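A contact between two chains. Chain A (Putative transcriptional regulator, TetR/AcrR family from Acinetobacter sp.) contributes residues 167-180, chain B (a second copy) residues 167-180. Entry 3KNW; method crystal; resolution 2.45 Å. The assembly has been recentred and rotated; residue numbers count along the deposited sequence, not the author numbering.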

ATOM      1  N   GLN A 167     -14.646   3.575  -1.877  1.00 12.15           N
ATOM      2  CA  GLN A 167     -13.414   3.799  -1.109  1.00 11.78           C
ATOM      3  C   GLN A 167     -13.026   2.549  -0.314  1.00 12.23           C
ATOM      4  O   GLN A 167     -11.846   2.167  -0.264  1.00 11.51           O
ATOM      5  CB  GLN A 167     -13.578   4.945  -0.099  1.00 12.33           C
ATOM      6  CG  GLN A 167     -13.514   6.370  -0.692  1.00 11.87           C
ATOM      7  CD  GLN A 167     -13.802   7.433   0.362  1.00 14.60           C
ATOM      8  OE1 GLN A 167     -12.911   7.811   1.184  1.00 15.91           O
ATOM      9  NE2 GLN A 167     -15.027   7.917   0.362  1.00 10.79           N
ATOM     10  N   VAL A 168     -14.020   1.969   0.342  1.00 10.88           N
ATOM     11  CA  VAL A 168     -13.794   0.795   1.043  1.00 11.44           C
ATOM     12  C   VAL A 168     -13.199  -0.262   0.125  1.00 10.86           C
ATOM     13  O   VAL A 168     -12.142  -0.852   0.403  1.00  9.21           O
ATOM     14  CB  VAL A 168     -15.081   0.240   1.569  1.00 12.65           C
ATOM     15  CG1 VAL A 168     -14.781  -1.204   2.049  1.00 14.12           C
ATOM     16  CG2 VAL A 168     -15.599   1.143   2.656  1.00 11.27           C
ATOM     17  N   ILE A 169     -13.875  -0.496  -0.982  1.00 10.45           N
ATOM     18  CA  ILE A 169     -13.401  -1.511  -1.902  1.00 11.05           C
ATOM     19  C   ILE A 169     -11.989  -1.159  -2.407  1.00 10.87           C
ATOM     20  O   ILE A 169     -11.035  -1.994  -2.309  1.00 11.38           O
ATOM     21  CB  ILE A 169     -14.361  -1.699  -3.057  1.00 11.20           C
ATOM     22  CG1 ILE A 169     -15.621  -2.366  -2.580  1.00 12.84           C
ATOM     23  CG2 ILE A 169     -13.746  -2.527  -4.148  1.00 12.57           C
ATOM     24  CD1 ILE A 169     -16.695  -2.359  -3.640  1.00 14.78           C
ATOM     25  N   TYR A 170     -11.812   0.079  -2.854  1.00  9.69           N
ATOM     26  CA  TYR A 170     -10.513   0.426  -3.387  1.00 10.90           C
ATOM     27  C   TYR A 170      -9.389   0.388  -2.311  1.00 10.10           C
ATOM     28  O   TYR A 170      -8.280  -0.042  -2.582  1.00 10.17           O
ATOM     29  CB  TYR A 170     -10.556   1.751  -4.126  1.00 10.45           C
ATOM     30  CG  TYR A 170      -9.290   2.045  -4.870  1.00 13.50           C
ATOM     31  CD1 TYR A 170      -9.071   1.550  -6.137  1.00 15.43           C
ATOM     32  CD2 TYR A 170      -8.321   2.845  -4.328  1.00 17.21           C
ATOM     33  CE1 TYR A 170      -7.899   1.856  -6.852  1.00 15.34           C
ATOM     34  CE2 TYR A 170      -7.148   3.146  -5.043  1.00 18.95           C
ATOM     35  CZ  TYR A 170      -6.969   2.670  -6.306  1.00 15.54           C
ATOM     36  OH  TYR A 170      -5.810   2.959  -6.989  1.00 19.84           O
ATOM     37  N   GLN A 171      -9.701   0.779  -1.095  1.00  9.88           N
ATOM     38  CA  GLN A 171      -8.716   0.747  -0.041  1.00  9.77           C
ATOM     39  C   GLN A 171      -8.332  -0.672   0.290  1.00  9.80           C
ATOM     40  O   GLN A 171      -7.172  -0.937   0.420  1.00 11.30           O
ATOM     41  CB  GLN A 171      -9.244   1.418   1.201  1.00  9.66           C
ATOM     42  CG  GLN A 171      -9.162   2.923   1.110  1.00  9.42           C
ATOM     43  CD  GLN A 171      -9.867   3.632   2.225  1.00  7.41           C
ATOM     44  OE1 GLN A 171     -10.095   4.814   2.158  1.00  7.29           O
ATOM     45  NE2 GLN A 171     -10.211   2.916   3.241  1.00  9.04           N
HETATM   46  N   MSE A 172      -9.296  -1.575   0.404  1.00  9.59           N
HETATM   47  CA  MSE A 172      -9.051  -2.990   0.702  1.00  8.30           C
HETATM   48  C   MSE A 172      -8.274  -3.654  -0.357  1.00  9.63           C
HETATM   49  O   MSE A 172      -7.375  -4.434  -0.045  1.00 10.35           O
HETATM   50  CB  MSE A 172     -10.349  -3.740   0.922  1.00  8.38           C
HETATM   51  CG  MSE A 172     -10.221  -5.282   1.083  1.00  8.76           C
HETATM   52 SE   MSE A 172     -12.020  -5.977   1.346  0.70  3.64          SE
HETATM   53  CE  MSE A 172     -12.625  -5.997  -0.440  1.00  6.72           C
ATOM     54  N   TYR A 173      -8.505  -3.317  -1.631  1.00  9.89           N
ATOM     55  CA  TYR A 173      -7.665  -3.933  -2.673  1.00  8.02           C
ATOM     56  C   TYR A 173      -6.246  -3.457  -2.666  1.00  8.15           C
ATOM     57  O   TYR A 173      -5.338  -4.263  -2.804  1.00  8.18           O
ATOM     58  CB  TYR A 173      -8.277  -3.810  -4.063  1.00  8.57           C
ATOM     59  CG  TYR A 173      -9.313  -4.882  -4.276  1.00  8.62           C
ATOM     60  CD1 TYR A 173     -10.553  -4.844  -3.617  1.00  9.68           C
ATOM     61  CD2 TYR A 173      -9.068  -5.962  -5.098  1.00 11.70           C
ATOM     62  CE1 TYR A 173     -11.526  -5.801  -3.830  1.00  7.03           C
ATOM     63  CE2 TYR A 173     -10.070  -6.941  -5.298  1.00 10.51           C
ATOM     64  CZ  TYR A 173     -11.265  -6.856  -4.641  1.00  8.96           C
ATOM     65  OH  TYR A 173     -12.216  -7.851  -4.835  1.00 13.65           O
ATOM     66  N   LEU A 174      -5.991  -2.166  -2.462  1.00  8.71           N
ATOM     67  CA  LEU A 174      -4.611  -1.691  -2.338  1.00  7.38           C
ATOM     68  C   LEU A 174      -3.881  -2.353  -1.171  1.00  6.43           C
ATOM     69  O   LEU A 174      -2.724  -2.721  -1.275  1.00  5.55           O
ATOM     70  CB  LEU A 174      -4.593  -0.228  -2.100  1.00  9.27           C
ATOM     71  CG  LEU A 174      -4.935   0.665  -3.283  1.00 11.90           C
ATOM     72  CD1 LEU A 174      -5.097   2.081  -2.765  1.00 14.43           C
ATOM     73  CD2 LEU A 174      -3.902   0.596  -4.337  1.00  6.93           C
ATOM     74  N   GLY A 175      -4.570  -2.568  -0.067  1.00  4.88           N
ATOM     75  CA  GLY A 175      -3.896  -3.154   1.064  1.00  4.89           C
ATOM     76  C   GLY A 175      -3.637  -4.659   0.895  1.00  5.71           C
ATOM     77  O   GLY A 175      -2.582  -5.152   1.344  1.00  5.50           O
ATOM     78  N   ALA A 176      -4.631  -5.374   0.338  1.00  4.64           N
ATOM     79  CA  ALA A 176      -4.450  -6.709  -0.169  1.00  6.24           C
ATOM     80  C   ALA A 176      -3.277  -6.788  -1.242  1.00  6.54           C
ATOM     81  O   ALA A 176      -2.465  -7.699  -1.208  1.00  6.43           O
ATOM     82  CB  ALA A 176      -5.793  -7.231  -0.791  1.00  5.78           C
ATOM     83  N   ALA A 177      -3.190  -5.857  -2.180  1.00  7.27           N
ATOM     84  CA  ALA A 177      -2.027  -5.875  -3.180  1.00  7.41           C
ATOM     85  C   ALA A 177      -0.689  -5.707  -2.446  1.00  9.06           C
ATOM     86  O   ALA A 177       0.241  -6.427  -2.703  1.00  9.97           O
ATOM     87  CB  ALA A 177      -2.156  -4.820  -4.214  1.00  4.28           C
ATOM     88  N   LEU A 178      -0.641  -4.804  -1.460  1.00 10.44           N
ATOM     89  CA  LEU A 178       0.546  -4.608  -0.628  1.00 10.49           C
ATOM     90  C   LEU A 178       0.975  -5.910   0.136  1.00 10.27           C
ATOM     91  O   LEU A 178       2.142  -6.265   0.107  1.00  9.39           O
ATOM     92  CB  LEU A 178       0.218  -3.514   0.379  1.00 10.68           C
ATOM     93  CG  LEU A 178       1.265  -2.647   1.004  1.00 13.79           C
ATOM     94  CD1 LEU A 178       0.630  -1.370   1.561  1.00 19.93           C
ATOM     95  CD2 LEU A 178       1.818  -3.414   2.078  1.00 19.89           C
ATOM     96  N   LEU A 179       0.043  -6.583   0.819  1.00  8.99           N
ATOM     97  CA  LEU A 179       0.347  -7.829   1.543  1.00  9.51           C
ATOM     98  C   LEU A 179       0.763  -8.928   0.600  1.00  9.32           C
ATOM     99  O   LEU A 179       1.694  -9.679   0.877  1.00  9.94           O
ATOM    100  CB  LEU A 179      -0.849  -8.329   2.372  1.00  8.90           C
ATOM    101  CG  LEU A 179      -1.187  -7.517   3.621  1.00 11.24           C
ATOM    102  CD1 LEU A 179      -2.261  -8.235   4.483  1.00  6.79           C
ATOM    103  CD2 LEU A 179       0.065  -7.227   4.493  1.00 10.20           C
ATOM    104  N   SER A 180       0.088  -9.019  -0.522  1.00 10.52           N
ATOM    105  CA  SER A 180       0.495  -9.976  -1.582  1.00 13.32           C
ATOM    106  C   SER A 180       1.971  -9.825  -2.024  1.00 13.65           C
ATOM    107  O   SER A 180       2.667 -10.798  -2.217  1.00 14.68           O
ATOM    108  CB  SER A 180      -0.478  -9.909  -2.785  1.00 12.95           C
ATOM    109  OG  SER A 180      -1.810 -10.241  -2.324  1.00 14.58           O
TER
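Chain B (167-180) QVIYQMYLGAALLS

The two helices cross almost at right angles and come so close that backbone meets backbone. Their axes approach to 6.4 Å, and their N-to-C directions differ by 93°. Chain B 167-180 is helical throughout, like the same stretch of chain A, and both helices run on beyond these residues at each end.

The closest CA atoms are those of Met A172 and Met B172, 4.1 Å apart. Both residues are selenomethionine. Beside this pair the pairing is reciprocal: Gln A171 faces Gly B175, and Gly A175 faces Gln B171, each with CA atoms 4.3 Å apart.

Glycine makes the close approach possible. Gly B175 CA lies 3.3 Å from Gln A171 O, and Gly A175 CA lies 3.4 Å from Gln B171 O. Both are CA-H...O contacts, with angles at H of 162° and 163°. A CB on either glycine would point toward the other helix. An ideal CB on Gly A175 would fall 2.0 Å from Gln B171 O, and one on Gly B175 1.9 Å from Gln A171 O; both would clash.

The glutamine side chains act as knobs. Gln B171 sits among Met A172, Gly A175, Ala A176 and Leu A179. Its OE1 is 3.3 Å from Met A172 CG and 3.4 Å from Ala A176 CB. Gln A171 fills the equivalent hole on chain B, with NE2 3.4 Å from Met B172 CG. No hydrogen bond links the two stretches.

Apolar side chains complete the contact. Met B172 SE is 4.1 Å from Val A168 CG1, and Val B168 CG2 is 4.0 Å from Met A172 SE. Leucines pack beside the glycines: Leu B178 CD2 lies 3.7 Å from Leu A178 CD1, and Leu B174 CD1 lies 3.8 Å from Leu A179 CD2. Leu B179 CD1 meets the ring edge of Tyr A170, 4.2 Å from CD2. The contact buries 840 Å², both sides summed.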

ATOM      1  N   GLN B 167      -9.059  -9.381   8.458  1.00 14.22           N
ATOM      2  CA  GLN B 167      -8.312  -9.161   7.206  1.00 13.23           C
ATOM      3  C   GLN B 167      -8.885  -7.998   6.448  1.00 13.08           C
ATOM      4  O   GLN B 167      -8.130  -7.123   6.014  1.00 15.13           O
ATOM      5  CB  GLN B 167      -8.398 -10.411   6.297  1.00 13.79           C
ATOM      6  CG  GLN B 167      -7.327 -11.528   6.586  1.00 16.49           C
ATOM      7  CD  GLN B 167      -7.617 -12.789   5.821  1.00 18.82           C
ATOM      8  OE1 GLN B 167      -7.094 -12.981   4.727  1.00 23.09           O
ATOM      9  NE2 GLN B 167      -8.506 -13.633   6.362  1.00 20.78           N
ATOM     10  N   VAL B 168     -10.200  -7.979   6.234  1.00 10.12           N
ATOM     11  CA  VAL B 168     -10.790  -6.824   5.617  1.00  9.96           C
ATOM     12  C   VAL B 168     -10.400  -5.503   6.347  1.00 10.06           C
ATOM     13  O   VAL B 168     -10.005  -4.504   5.708  1.00  7.96           O
ATOM     14  CB  VAL B 168     -12.300  -6.881   5.644  1.00 10.61           C
ATOM     15  CG1 VAL B 168     -12.871  -5.505   5.297  1.00  8.28           C
ATOM     16  CG2 VAL B 168     -12.827  -8.003   4.713  1.00  9.46           C
ATOM     17  N   ILE B 169     -10.545  -5.485   7.675  1.00  9.64           N
ATOM     18  CA  ILE B 169     -10.219  -4.268   8.383  1.00  9.08           C
ATOM     19  C   ILE B 169      -8.771  -3.954   8.125  1.00  9.14           C
ATOM     20  O   ILE B 169      -8.450  -2.790   7.786  1.00  7.13           O
ATOM     21  CB  ILE B 169     -10.440  -4.332   9.825  1.00  9.34           C
ATOM     22  CG1 ILE B 169     -11.942  -4.360  10.102  1.00 11.68           C
ATOM     23  CG2 ILE B 169      -9.807  -3.126  10.511  1.00  6.90           C
ATOM     24  CD1 ILE B 169     -12.263  -4.672  11.571  1.00 11.90           C
ATOM     25  N   TYR B 170      -7.896  -4.973   8.187  1.00  7.89           N
ATOM     26  CA  TYR B 170      -6.475  -4.613   8.135  1.00  7.94           C
ATOM     27  C   TYR B 170      -6.082  -4.135   6.741  1.00  7.81           C
ATOM     28  O   TYR B 170      -5.357  -3.165   6.589  1.00  9.92           O
ATOM     29  CB  TYR B 170      -5.597  -5.752   8.620  1.00  8.45           C
ATOM     30  CG  TYR B 170      -4.137  -5.357   8.766  1.00  8.88           C
ATOM     31  CD1 TYR B 170      -3.694  -4.579   9.825  1.00  8.38           C
ATOM     32  CD2 TYR B 170      -3.202  -5.759   7.827  1.00 12.21           C
ATOM     33  CE1 TYR B 170      -2.335  -4.185   9.935  1.00 10.69           C
ATOM     34  CE2 TYR B 170      -1.858  -5.376   7.927  1.00 14.38           C
ATOM     35  CZ  TYR B 170      -1.417  -4.594   8.977  1.00 15.14           C
ATOM     36  OH  TYR B 170      -0.045  -4.237   9.023  1.00 15.73           O
ATOM     37  N   GLN B 171      -6.562  -4.810   5.719  1.00  6.75           N
ATOM     38  CA  GLN B 171      -6.282  -4.411   4.404  1.00  7.93           C
ATOM     39  C   GLN B 171      -6.822  -3.015   4.139  1.00  7.67           C
ATOM     40  O   GLN B 171      -6.142  -2.219   3.483  1.00  6.93           O
ATOM     41  CB  GLN B 171      -6.863  -5.397   3.385  1.00  8.95           C
ATOM     42  CG  GLN B 171      -6.125  -6.743   3.303  1.00 10.62           C
ATOM     43  CD  GLN B 171      -6.896  -7.765   2.481  1.00 10.13           C
ATOM     44  OE1 GLN B 171      -7.903  -7.461   1.875  1.00  9.13           O
ATOM     45  NE2 GLN B 171      -6.417  -8.964   2.462  1.00  9.76           N
HETATM   46  N   MSE B 172      -8.031  -2.719   4.628  1.00  6.88           N
HETATM   47  CA  MSE B 172      -8.654  -1.386   4.414  1.00  5.73           C
HETATM   48  C   MSE B 172      -7.733  -0.325   4.959  1.00  5.62           C
HETATM   49  O   MSE B 172      -7.422   0.677   4.274  1.00  3.80           O
HETATM   50  CB  MSE B 172     -10.033  -1.294   5.093  1.00  6.71           C
HETATM   51  CG  MSE B 172     -10.858  -0.049   4.718  1.00  7.25           C
HETATM   52 SE   MSE B 172     -12.615  -0.086   5.323  0.70  4.08          SE
HETATM   53  CE  MSE B 172     -12.215  -0.383   7.133  1.00  9.29           C
ATOM     54  N   TYR B 173      -7.200  -0.575   6.161  1.00  5.49           N
ATOM     55  CA  TYR B 173      -6.377   0.465   6.805  1.00  5.38           C
ATOM     56  C   TYR B 173      -5.069   0.659   6.082  1.00  4.49           C
ATOM     57  O   TYR B 173      -4.645   1.782   5.938  1.00  6.92           O
ATOM     58  CB  TYR B 173      -6.143   0.230   8.278  1.00  4.82           C
ATOM     59  CG  TYR B 173      -7.245   0.727   9.080  1.00  6.41           C
ATOM     60  CD1 TYR B 173      -8.434   0.070   9.061  1.00  8.24           C
ATOM     61  CD2 TYR B 173      -7.146   1.931   9.801  1.00  8.13           C
ATOM     62  CE1 TYR B 173      -9.525   0.524   9.756  1.00 12.06           C
ATOM     63  CE2 TYR B 173      -8.208   2.384  10.549  1.00  9.31           C
ATOM     64  CZ  TYR B 173      -9.424   1.679  10.511  1.00 13.35           C
ATOM     65  OH  TYR B 173     -10.564   2.075  11.209  1.00 10.27           O
ATOM     66  N   LEU B 174      -4.421  -0.398   5.620  1.00  4.87           N
ATOM     67  CA  LEU B 174      -3.154  -0.259   4.831  1.00  3.58           C
ATOM     68  C   LEU B 174      -3.423   0.498   3.586  1.00  3.28           C
ATOM     69  O   LEU B 174      -2.696   1.368   3.202  1.00  5.33           O
ATOM     70  CB  LEU B 174      -2.607  -1.598   4.423  1.00  3.44           C
ATOM     71  CG  LEU B 174      -2.012  -2.502   5.494  1.00  5.23           C
ATOM     72  CD1 LEU B 174      -1.496  -3.808   4.867  1.00  3.32           C
ATOM     73  CD2 LEU B 174      -0.885  -1.800   6.264  1.00  2.00           C
ATOM     74  N   GLY B 175      -4.531   0.255   2.959  1.00  4.84           N
ATOM     75  CA  GLY B 175      -4.848   1.053   1.753  1.00  6.13           C
ATOM     76  C   GLY B 175      -5.174   2.518   2.020  1.00  5.84           C
ATOM     77  O   GLY B 175      -4.647   3.411   1.303  1.00  7.46           O
ATOM     78  N   ALA B 176      -6.039   2.767   3.023  1.00  5.61           N
ATOM     79  CA  ALA B 176      -6.278   4.141   3.531  1.00  6.00           C
ATOM     80  C   ALA B 176      -4.914   4.836   3.895  1.00  6.70           C
ATOM     81  O   ALA B 176      -4.638   5.994   3.503  1.00  5.81           O
ATOM     82  CB  ALA B 176      -7.229   4.096   4.747  1.00  5.90           C
ATOM     83  N   ALA B 177      -4.001   4.100   4.545  1.00  5.64           N
ATOM     84  CA  ALA B 177      -2.738   4.750   4.909  1.00  5.62           C
ATOM     85  C   ALA B 177      -1.895   5.053   3.660  1.00  6.08           C
ATOM     86  O   ALA B 177      -1.239   6.098   3.521  1.00  7.66           O
ATOM     87  CB  ALA B 177      -2.000   3.938   5.931  1.00  4.90           C
ATOM     88  N   LEU B 178      -1.988   4.227   2.658  1.00  7.11           N
ATOM     89  CA  LEU B 178      -1.197   4.485   1.448  1.00  7.46           C
ATOM     90  C   LEU B 178      -1.736   5.716   0.806  1.00  6.40           C
ATOM     91  O   LEU B 178      -0.999   6.581   0.381  1.00  5.76           O
ATOM     92  CB  LEU B 178      -1.349   3.319   0.432  1.00  8.78           C
ATOM     93  CG  LEU B 178      -0.095   2.724  -0.193  1.00 10.95           C
ATOM     94  CD1 LEU B 178       0.975   2.607   0.857  1.00 14.03           C
ATOM     95  CD2 LEU B 178      -0.393   1.374  -0.755  1.00  9.42           C
ATOM     96  N   LEU B 179      -3.046   5.784   0.677  1.00  6.82           N
ATOM     97  CA  LEU B 179      -3.664   6.954   0.016  1.00  6.73           C
ATOM     98  C   LEU B 179      -3.487   8.187   0.861  1.00  6.64           C
ATOM     99  O   LEU B 179      -3.270   9.231   0.316  1.00  5.29           O
ATOM    100  CB  LEU B 179      -5.167   6.740  -0.235  1.00  7.62           C
ATOM    101  CG  LEU B 179      -5.573   5.776  -1.337  1.00 10.05           C
ATOM    102  CD1 LEU B 179      -7.091   5.659  -1.392  1.00 10.05           C
ATOM    103  CD2 LEU B 179      -5.031   6.215  -2.736  1.00  8.83           C
ATOM    104  N   SER B 180      -3.530   8.099   2.202  1.00  8.70           N
ATOM    105  CA  SER B 180      -3.188   9.309   3.054  1.00 10.35           C
ATOM    106  C   SER B 180      -1.790   9.834   2.798  1.00 11.35           C
ATOM    107  O   SER B 180      -1.573  11.027   2.684  1.00 14.50           O
ATOM    108  CB  SER B 180      -3.347   9.028   4.534  1.00 10.23           C
ATOM    109  OG  SER B 180      -4.641   8.479   4.762  1.00 11.66           O
TER